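Local atomic coordinates of endonuclease V isoform X2 (Ciona intestinalis, PDB entry 6OZI), a protein that probably cleaves nucleic acids at inosine sites, RNA in particular, by metal-dependent hydrolysis, as an endonuclease V related to RNase H. Residues F121-C126 with I150-V155; E174-S179 with L186-L191. The protein carries 1 engineered substitution. All blocks are in the same frame, centred on the assembly; numbering follows the deposited sequence.

Contact 1: residues F121-C126 with I150-V155. With nucleotides of chain C.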
loop_
_atom_site.group_PDB
_atom_site.type_symbol
_atom_site.label_atom_id
_atom_site.label_comp_id
_atom_site.label_asym_id
_atom_site.label_seq_id
_atom_site.Cartn_x
_atom_site.Cartn_y
_atom_site.Cartn_z
ATOM N N PHE A 121 17.612 -0.020 23.424
ATOM C CA PHE A 121 18.201 0.875 22.423
ATOM C C PHE A 121 17.493 2.228 22.457
ATOM O O PHE A 121 16.682 2.569 21.591
ATOM C CB PHE A 121 18.106 0.211 21.052
ATOM C CG PHE A 121 18.781 0.962 19.949
ATOM C CD1 PHE A 121 19.640 2.013 20.215
ATOM C CD2 PHE A 121 18.566 0.596 18.633
ATOM C CE1 PHE A 121 20.267 2.695 19.181
ATOM C CE2 PHE A 121 19.187 1.266 17.591
ATOM C CZ PHE A 121 20.040 2.317 17.864
ATOM N N HIS A 122 17.875 3.048 23.437
ATOM C CA HIS A 122 17.112 4.244 23.764
ATOM C C HIS A 122 18.014 5.201 24.527
ATOM O O HIS A 122 18.917 4.769 25.250
ATOM C CB HIS A 122 15.882 3.860 24.587
ATOM C CG HIS A 122 14.991 5.004 24.950
ATOM N ND1 HIS A 122 15.146 5.729 26.113
ATOM C CD2 HIS A 122 13.892 5.506 24.339
ATOM C CE1 HIS A 122 14.203 6.652 26.184
ATOM N NE2 HIS A 122 13.428 6.537 25.122
ATOM N N ILE A 123 17.761 6.506 24.362
ATOM C CA ILE A 123 18.632 7.524 24.955
ATOM C C ILE A 123 18.759 7.339 26.465
ATOM O O ILE A 123 19.844 7.510 27.037
ATOM C CB ILE A 123 18.139 8.938 24.598
ATOM C CG1 ILE A 123 19.043 9.976 25.273
ATOM C CG2 ILE A 123 16.664 9.116 24.967
ATOM C CD1 ILE A 123 18.790 11.400 24.833
ATOM N N ARG A 124 17.659 7.004 27.141
ATOM C CA ARG A 124 17.698 6.730 28.570
ATOM C C ARG A 124 17.505 5.244 28.868
ATOM O O ARG A 124 17.107 4.883 29.979
ATOM C CB ARG A 124 16.665 7.584 29.307
ATOM C CG ARG A 124 17.067 9.064 29.469
ATOM C CD ARG A 124 15.882 9.951 29.880
ATOM N NE ARG A 124 14.812 9.953 28.881
ATOM C CZ ARG A 124 14.747 10.774 27.832
ATOM N NH1 ARG A 124 15.697 11.679 27.620
ATOM N NH2 ARG A 124 13.728 10.682 26.988
ATOM N N ARG A 125 17.789 4.379 27.890
ATOM C CA ARG A 125 17.772 2.923 28.065
ATOM C C ARG A 125 16.412 2.418 28.540
ATOM O O ARG A 125 16.320 1.477 29.328
ATOM C CB ARG A 125 18.879 2.476 29.021
ATOM C CG ARG A 125 20.271 2.921 28.607
ATOM C CD ARG A 125 20.643 2.415 27.209
ATOM N NE ARG A 125 22.064 2.622 26.949
ATOM C CZ ARG A 125 22.567 3.692 26.336
ATOM N NH1 ARG A 125 21.762 4.657 25.896
ATOM N NH2 ARG A 125 23.880 3.795 26.165
ATOM N N CYS A 126 15.346 3.013 28.021
ATOM C CA CYS A 126 13.992 2.702 28.446
ATOM C C CYS A 126 13.022 2.943 27.288
ATOM O O CYS A 126 12.081 3.733 27.386
ATOM C CB CYS A 126 13.626 3.540 29.671
ATOM S SG CYS A 126 12.031 3.148 30.444
ATOM N N ILE A 150 21.160 8.390 18.055
ATOM C CA ILE A 150 21.402 8.884 19.406
ATOM C C ILE A 150 22.758 9.577 19.458
ATOM O O ILE A 150 23.769 8.918 19.738
ATOM C CB ILE A 150 21.332 7.751 20.442
ATOM C CG1 ILE A 150 20.089 6.892 20.213
ATOM C CG2 ILE A 150 21.289 8.334 21.849
ATOM C CD1 ILE A 150 19.941 5.774 21.211
ATOM N N PRO A 151 22.826 10.893 19.207
ATOM C CA PRO A 151 24.127 11.582 19.270
ATOM C C PRO A 151 24.828 11.417 20.604
ATOM O O PRO A 151 26.053 11.264 20.638
ATOM C CB PRO A 151 23.761 13.050 19.008
ATOM C CG PRO A 151 22.449 13.004 18.315
ATOM C CD PRO A 151 21.730 11.800 18.833
ATOM N N GLU A 152 24.079 11.413 21.710
ATOM C CA GLU A 152 24.699 11.304 23.028
ATOM C C GLU A 152 25.417 9.972 23.228
ATOM O O GLU A 152 26.286 9.874 24.104
ATOM C CB GLU A 152 23.636 11.491 24.125
ATOM C CG GLU A 152 22.892 12.836 24.104
ATOM C CD GLU A 152 21.820 12.925 23.023
ATOM O OE1 GLU A 152 21.714 11.993 22.202
ATOM O OE2 GLU A 152 21.077 13.928 22.994
ATOM N N ASP A 153 25.099 8.957 22.423
ATOM C CA ASP A 153 25.759 7.660 22.492
ATOM C C ASP A 153 26.657 7.397 21.293
ATOM O O ASP A 153 27.200 6.294 21.170
ATOM C CB ASP A 153 24.725 6.537 22.606
ATOM C CG ASP A 153 24.165 6.391 24.003
ATOM O OD1 ASP A 153 24.930 5.997 24.918
ATOM O OD2 ASP A 153 22.954 6.660 24.187
ATOM N N GLY A 154 26.821 8.372 20.406
ATOM C CA GLY A 154 27.657 8.169 19.240
ATOM C C GLY A 154 27.046 7.241 18.216
ATOM O O GLY A 154 27.782 6.595 17.465
ATOM N N VAL A 155 25.719 7.152 18.170
ATOM C CA VAL A 155 25.016 6.273 17.241
ATOM C C VAL A 155 24.473 7.130 16.102
ATOM O O VAL A 155 23.518 7.894 16.285
ATOM C CB VAL A 155 23.888 5.497 17.935
ATOM C CG1 VAL A 155 23.100 4.678 16.906
ATOM C CG2 VAL A 155 24.449 4.597 19.020
ATOM P P DC C 4 16.088 12.128 11.700
ATOM O OP1 DC C 4 17.265 12.270 10.817
ATOM O OP2 DC C 4 14.767 11.788 11.119
ATOM O "O5'" DC C 4 16.443 11.066 12.832
ATOM C "C5'" DC C 4 16.053 9.720 12.698
ATOM C "C4'" DC C 4 15.662 9.158 14.050
ATOM O "O4'" DC C 4 16.666 9.538 15.030
ATOM C "C3'" DC C 4 14.323 9.676 14.586
ATOM O "O3'" DC C 4 13.636 8.644 15.262
ATOM C "C2'" DC C 4 14.733 10.792 15.536
ATOM C "C1'" DC C 4 16.048 10.259 16.083
ATOM N N1 DC C 4 16.967 11.336 16.546
ATOM C C2 DC C 4 17.118 11.552 17.918
ATOM O O2 DC C 4 16.489 10.835 18.710
ATOM N N3 DC C 4 17.948 12.543 18.343
ATOM C C4 DC C 4 18.602 13.288 17.453
ATOM N N4 DC C 4 19.413 14.247 17.917
ATOM C C5 DC C 4 18.459 13.080 16.046
ATOM C C6 DC C 4 17.635 12.107 15.642
ATOM P P DI C 5 12.403 7.917 14.538
ATOM O OP1 DI C 5 12.744 7.843 13.075
ATOM O OP2 DI C 5 11.137 8.700 14.785
ATOM O "O5'" DI C 5 12.345 6.409 15.202
ATOM C "C5'" DI C 5 13.136 5.371 14.681
ATOM C "C4'" DI C 5 12.631 4.037 15.204
ATOM O "O4'" DI C 5 12.820 4.034 16.813
ATOM C "C3'" DI C 5 11.349 3.853 14.952
ATOM O "O3'" DI C 5 11.053 2.424 14.612
ATOM C "C2'" DI C 5 10.596 4.202 16.260
ATOM C "C1'" DI C 5 11.633 3.904 17.361
ATOM N N9 DI C 5 11.442 4.873 18.452
ATOM C C8 DI C 5 11.424 6.207 18.600
ATOM N N7 DI C 5 11.168 6.453 19.903
ATOM C C5 DI C 5 11.032 5.297 20.531
ATOM C C6 DI C 5 10.739 4.952 21.990
ATOM O O6 DI C 5 10.579 5.801 22.799
ATOM N N1 DI C 5 10.644 3.590 22.381
ATOM C C2 DI C 5 10.819 2.546 21.415
ATOM N N3 DI C 5 11.092 2.880 20.028
ATOM C C4 DI C 5 11.196 4.303 19.622
#
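R125 reaches D153 tip to tip, and this ion pair ties the loop before helix 128-136 to the one before helix 157-169. From the type I turn H122-R125 the arginine's CB and CG run out, and a bend at chi2 (-58°) turns CD back toward that turn. NE forms a salt bridge with E184, a second acid. NH1 bonds to D153 OD2 at 2.9 Å and to H122 O at 2.9 Å, while NH2 meets D153 OD1 at 2.7 Å in a straight bond. Both carboxylate oxygens lie close to the guanidinium plane, yet the nitrogens approach from above the carboxylate plane, the two planes being 50° apart. H122 O takes a second bond from R125 N, on the opposite face of its carbonyl plane, so the turn is held by main chain and side chain together. An alanine in place of R125 would probably leave the D153 carboxylate without its paired charge and free H122 O of its side-chain donor. Beyond the ion pair, F121, I150 and V155 make apolar contacts: I150 CD1 lies 3.7 Å from F121 CE1, obliquely to the ring, and V155 CG1 stands at the ring edge, 4.0 Å from CZ. I123 CD1 lies against the carboxylate of E152, 3.8 Å from its CD. I150 O accepts from D153 N and V155 N in a tight turn closed by a G1 beta bulge. The DNA lies along one side: P151 CG is 3.3 Å from N4 of DC4 of chain C. The H122 ring edge faces the inosine, CD2 lying 3.7 Å from O6 of DI5 of chain C, while H122 NE2 bonds to S84 O. With acids at NE and at both terminal nitrogens, the guanidinium probably stays charged and fixed in rotation.

Contact 2: residues E174-S179 with L186-L191; sequences ELDIIS and LAKAVL
L175 and A189 pair in both directions, L175 N to A189 O at 2.9 Å and A189 N to L175 O at 2.8 Å, and set the register of an antiparallel beta hairpin. The next rung is I177 N to A187 O at 2.9 Å. I177 O takes L186 N instead, at 2.8 Å, because L186 and A187 both face I177 in a classic beta bulge. A CA-H...O contact, E174 CA to A189 O at 3.2 Å, adds to the backbone seam.

Apolar contacts lie mainly on the face of L175, I177, A187 and A189. I177 CD1 sits 4.1 Å from A189 CB, and F201 of the neighbouring strand packs against both residues. Near the bulge, L186 CD1 meets S179 CB at 3.9 Å.

The face of E174, D176, K188 and V190 is mixed. D176 and K188 run side by side, pointing the same way, and a bend at chi4 (81°) brings NZ to D176 OD1 in a salt bridge modelled at 2.5 Å, a length that is doubtful at this resolution. The side chains of E174 and V190 cross on this same face, CG of one against CG1 of the other.

Strand 174-179 is an outermost strand of the sheet within this chain; one face of the hairpin is lined by apolar groups, while the other combines the buried V190 with the D176-K188 pair, whose charges probably offset each other.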
loop_
_atom_site.group_PDB
_atom_site.type_symbol
_atom_site.label_atom_id
_atom_site.label_comp_id
_atom_site.label_asym_id
_atom_site.label_seq_id
_atom_site.Cartn_x
_atom_site.Cartn_y
_atom_site.Cartn_z
ATOM N N GLU A 174 24.458 -10.083 10.928
ATOM C CA GLU A 174 24.176 -9.490 12.234
ATOM C C GLU A 174 25.302 -8.536 12.601
ATOM O O GLU A 174 26.478 -8.884 12.462
ATOM C CB GLU A 174 24.039 -10.570 13.312
ATOM C CG GLU A 174 22.797 -11.426 13.168
ATOM C CD GLU A 174 22.749 -12.559 14.169
ATOM O OE1 GLU A 174 23.814 -13.125 14.481
ATOM O OE2 GLU A 174 21.647 -12.885 14.649
ATOM N N LEU A 175 24.948 -7.339 13.062
ATOM C CA LEU A 175 25.919 -6.308 13.407
ATOM C C LEU A 175 25.539 -5.697 14.748
ATOM O O LEU A 175 24.425 -5.192 14.903
ATOM C CB LEU A 175 25.958 -5.219 12.334
ATOM C CG LEU A 175 26.861 -4.034 12.662
ATOM C CD1 LEU A 175 28.314 -4.462 12.531
ATOM C CD2 LEU A 175 26.567 -2.822 11.793
ATOM N N ASP A 176 26.464 -5.707 15.701
ATOM C CA ASP A 176 26.195 -5.069 16.980
ATOM C C ASP A 176 26.184 -3.559 16.807
ATOM O O ASP A 176 27.079 -2.989 16.178
ATOM C CB ASP A 176 27.237 -5.461 18.031
ATOM C CG ASP A 176 27.166 -6.923 18.412
ATOM O OD1 ASP A 176 26.124 -7.338 18.960
ATOM O OD2 ASP A 176 28.168 -7.641 18.222
ATOM N N ILE A 177 25.171 -2.910 17.369
ATOM C CA ILE A 177 25.096 -1.455 17.424
ATOM C C ILE A 177 25.567 -1.033 18.808
ATOM O O ILE A 177 25.083 -1.554 19.820
ATOM C CB ILE A 177 23.669 -0.963 17.128
ATOM C CG1 ILE A 177 23.333 -1.219 15.657
ATOM C CG2 ILE A 177 23.515 0.504 17.475
ATOM C CD1 ILE A 177 21.858 -1.067 15.315
ATOM N N ILE A 178 26.551 -0.135 18.859
ATOM C CA ILE A 178 27.309 0.111 20.080
ATOM C C ILE A 178 27.261 1.585 20.445
ATOM O O ILE A 178 27.412 2.459 19.586
ATOM C CB ILE A 178 28.774 -0.351 19.907
ATOM C CG1 ILE A 178 28.850 -1.877 19.837
ATOM C CG2 ILE A 178 29.660 0.186 21.018
ATOM C CD1 ILE A 178 30.153 -2.400 19.249
ATOM N N SER A 179 27.124 1.851 21.740
ATOM C CA SER A 179 27.309 3.181 22.306
ATOM C C SER A 179 28.778 3.389 22.634
ATOM O O SER A 179 29.337 2.664 23.461
ATOM C CB SER A 179 26.473 3.348 23.572
ATOM O OG SER A 179 27.000 4.376 24.400
ATOM N N LEU A 186 23.886 -1.835 22.317
ATOM C CA LEU A 186 22.516 -1.384 22.490
ATOM C C LEU A 186 21.508 -2.260 21.765
ATOM O O LEU A 186 20.375 -2.413 22.243
ATOM C CB LEU A 186 22.380 0.058 21.993
ATOM C CG LEU A 186 23.276 1.117 22.649
ATOM C CD1 LEU A 186 22.988 2.496 22.073
ATOM C CD2 LEU A 186 23.120 1.131 24.163
ATOM N N ALA A 187 21.886 -2.805 20.613
ATOM C CA ALA A 187 20.963 -3.520 19.746
ATOM C C ALA A 187 21.764 -4.335 18.744
ATOM O O ALA A 187 22.997 -4.300 18.716
ATOM C CB ALA A 187 20.018 -2.555 19.026
ATOM N N LYS A 188 21.038 -5.043 17.888
ATOM C CA LYS A 188 21.622 -5.881 16.853
ATOM C C LYS A 188 20.883 -5.577 15.557
ATOM O O LYS A 188 19.654 -5.687 15.501
ATOM C CB LYS A 188 21.511 -7.359 17.239
ATOM C CG LYS A 188 22.693 -8.207 16.849
ATOM C CD LYS A 188 22.759 -9.422 17.755
ATOM C CE LYS A 188 24.078 -10.173 17.612
ATOM N NZ LYS A 188 25.163 -9.534 18.389
ATOM N N ALA A 189 21.618 -5.124 14.547
ATOM C CA ALA A 189 21.088 -4.986 13.196
ATOM C C ALA A 189 21.111 -6.354 12.525
ATOM O O ALA A 189 22.175 -6.964 12.400
ATOM C CB ALA A 189 21.915 -3.983 12.397
ATOM N N VAL A 190 19.944 -6.856 12.129
ATOM C CA VAL A 190 19.838 -8.227 11.654
ATOM C C VAL A 190 19.145 -8.264 10.303
ATOM O O VAL A 190 18.380 -7.364 9.932
ATOM C CB VAL A 190 19.094 -9.143 12.652
ATOM C CG1 VAL A 190 19.798 -9.140 14.006
ATOM C CG2 VAL A 190 17.627 -8.739 12.776
ATOM N N LEU A 191 19.433 -9.334 9.567
ATOM C CA LEU A 191 18.854 -9.586 8.251
ATOM C C LEU A 191 18.637 -11.094 8.159
ATOM O O LEU A 191 19.565 -11.842 7.838
ATOM C CB LEU A 191 19.780 -9.069 7.160
ATOM C CG LEU A 191 19.241 -8.833 5.755
ATOM C CD1 LEU A 191 20.290 -8.064 4.970
ATOM C CD2 LEU A 191 18.912 -10.151 5.054
#

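How the contacts relate
Both segments of contact 1 come earlier in the chain than those of contact 2, yet the two touch, their centres 13 Å apart. The polar joint is D153 OD1 to S179 OG at 2.7 Å, probably a hydrogen bond, which gives the carboxylate a partner from the hairpin besides R125. Packing joins them too: F121 CD2 is 3.5 Å from A187 CB, and the guanidinium of R125 lies against L186, R125 NE 3.3 Å from L186 CD2, beside the bulge. Contact 1 borders the inosine and cytidine nucleotides of chain C, whereas the nearest atom of contact 2 is about 7 Å from the nucleic acid. The hairpin thus packs against loops that border the DNA.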